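PDB 2ZBC: transcription regulator AsnC/Lrp ligand binding domain-containing protein from Sulfolobus tokodaii, which probably binds amino acids such as isoleucine between its subunits, as a stand-alone RAM module of the Lrp/AsnC family of transcriptional regulators. Local coordinates for the interface of chains A and B. Residues are numbered along the deposited sequence; one frame, centred on the assembly and turned at random. Chains: chain A/B, 83aa long hypothetical transcriptional regulator asnC.

The interface of chains A and B. Residues chain A 10-13, 15-16, 39; chain B 53, 57, 61.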
loop_
_atom_site.group_PDB
_atom_site.type_symbol
_atom_site.label_atom_id
_atom_site.label_comp_id
_atom_site.label_asym_id
_atom_site.label_seq_id
_atom_site.Cartn_x
_atom_site.Cartn_y
_atom_site.Cartn_z
ATOM N N THR A 10 -15.003 1.681 5.526
ATOM C CA THR A 10 -16.347 2.225 5.245
ATOM C C THR A 10 -16.225 3.561 4.495
ATOM O O THR A 10 -15.142 4.110 4.410
ATOM C CB THR A 10 -17.131 2.492 6.535
ATOM O OG1 THR A 10 -16.485 3.483 7.346
ATOM C CG2 THR A 10 -17.175 1.256 7.405
ATOM N N ASP A 11 -17.350 4.047 3.939
ATOM C CA ASP A 11 -17.451 5.441 3.509
ATOM C C ASP A 11 -17.073 6.301 4.711
ATOM O O ASP A 11 -17.251 5.896 5.904
ATOM C CB ASP A 11 -18.858 5.798 3.076
ATOM C CG ASP A 11 -19.232 5.143 1.787
ATOM O OD1 ASP A 11 -18.341 4.647 1.047
ATOM O OD2 ASP A 11 -20.423 5.112 1.462
ATOM N N ALA A 12 -16.494 7.468 4.435
ATOM C CA ALA A 12 -16.013 8.287 5.553
ATOM C C ALA A 12 -17.274 8.607 6.426
ATOM O O ALA A 12 -18.335 9.020 5.914
ATOM C CB ALA A 12 -15.244 9.536 5.039
ATOM N N GLY A 13 -17.162 8.330 7.712
ATOM C CA GLY A 13 -18.175 8.616 8.678
ATOM C C GLY A 13 -19.210 7.507 8.853
ATOM O O GLY A 13 -20.051 7.663 9.682
ATOM N N GLU A 15 -18.711 4.265 9.765
ATOM C CA GLU A 15 -18.221 3.166 10.606
ATOM C C GLU A 15 -19.152 2.707 11.758
ATOM O O GLU A 15 -19.260 1.513 11.988
ATOM C CB GLU A 15 -16.785 3.359 11.089
ATOM C CG GLU A 15 -16.500 4.593 11.915
ATOM C CD GLU A 15 -16.171 5.791 11.050
ATOM O OE1 GLU A 15 -15.588 6.700 11.561
ATOM O OE2 GLU A 15 -16.492 5.802 9.891
ATOM N N ASP A 16 -19.793 3.630 12.480
ATOM C CA ASP A 16 -20.674 3.228 13.593
ATOM C C ASP A 16 -21.920 2.501 13.106
ATOM O O ASP A 16 -22.403 1.533 13.760
ATOM C CB ASP A 16 -21.064 4.437 14.460
ATOM C CG ASP A 16 -19.869 5.089 15.137
ATOM O OD1 ASP A 16 -18.730 4.566 15.092
ATOM O OD2 ASP A 16 -19.994 6.161 15.760
ATOM N N ASP A 39 -11.025 0.365 9.270
ATOM C CA ASP A 39 -12.018 0.968 10.089
ATOM C C ASP A 39 -12.723 -0.003 10.988
ATOM O O ASP A 39 -13.052 0.377 12.133
ATOM C CB ASP A 39 -13.062 1.569 9.243
ATOM C CG ASP A 39 -12.487 2.685 8.341
ATOM O OD1 ASP A 39 -11.490 3.301 8.762
ATOM O OD2 ASP A 39 -12.968 2.911 7.215
ATOM N N LYS B 53 -12.615 10.003 19.267
ATOM C CA LYS B 53 -13.381 9.156 18.382
ATOM C C LYS B 53 -14.538 9.909 17.781
ATOM O O LYS B 53 -14.831 9.803 16.611
ATOM C CB LYS B 53 -13.955 7.931 19.169
ATOM C CG LYS B 53 -15.040 7.227 18.470
ATOM C CD LYS B 53 -14.543 6.586 17.189
ATOM C CE LYS B 53 -15.519 5.596 16.643
ATOM N NZ LYS B 53 -16.785 6.208 16.096
ATOM N N THR B 57 -14.844 10.599 13.790
ATOM C CA THR B 57 -15.976 9.973 13.075
ATOM C C THR B 57 -17.066 10.926 12.669
ATOM O O THR B 57 -17.532 10.868 11.513
ATOM C CB THR B 57 -16.628 8.855 13.877
ATOM O OG1 THR B 57 -15.756 7.714 13.926
ATOM C CG2 THR B 57 -17.891 8.392 13.142
ATOM N N ARG B 61 -14.586 12.884 9.456
ATOM C CA ARG B 61 -14.939 11.965 8.416
ATOM C C ARG B 61 -16.337 12.236 7.820
ATOM O O ARG B 61 -16.797 11.472 6.998
ATOM C CB ARG B 61 -14.859 10.498 8.961
ATOM C CG ARG B 61 -13.456 10.090 9.204
ATOM C CD ARG B 61 -13.321 8.836 10.039
ATOM N NE ARG B 61 -13.941 7.635 9.403
ATOM C CZ ARG B 61 -13.425 6.881 8.485
ATOM N NH1 ARG B 61 -12.265 7.188 7.953
ATOM N NH2 ARG B 61 -14.103 5.770 8.055
HETATM O O HOH W 1 -18.523 7.932 17.669
#
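B:Arg61 grips the carboxylate of A:Glu15 side-on in a two-nitrogen salt bridge. Its NE gives a hydrogen bond to OE1 of A:Glu15 (2.9 Å), and its terminal NH2 gives another to OE2 of A:Glu15 (3.0 Å). OE2 lies in the guanidinium plane, whereas OE1 is tilted from it. The two planes are turned 63° apart, and NH2 meets OE2 from above the carboxylate. CG of A:Glu15 sits between its backbone N and carbonyl carbon (chi1 59°), and a bend at chi2 folds the acid over toward chain B. The hydroxyl OG1 of B:Thr57 also donates to OE1 of A:Glu15 (2.6 Å), on the anti side and from the carboxylate face opposite B:Arg61. An alanine in place of A:Glu15 would probably leave the B:Arg61 guanidinium without its main acid mate and the B:Thr57 hydroxyl without this acceptor. Tip to tip with A:Asp39, B:Arg61 makes a weak bond from NH2 to OD2 (3.2 Å); OD2 also accepts from the backbone N of A:Thr10 (2.9 Å), likely holding the acid in place. One turn before B:Thr57 on helix 49-60, B:Lys53 donates from NZ to OD1 of A:Asp16, on its syn lone pair (2.7 Å), and to OG1 of B:Thr57 (2.8 Å). CB of B:Arg61 packs against CA of A:Gly13 (3.8 Å). This charge-paired patch joins two chains of the deposited eight-chain assembly and includes isoleucine-pocket residues, so the same groups may serve both assembly and ligand binding.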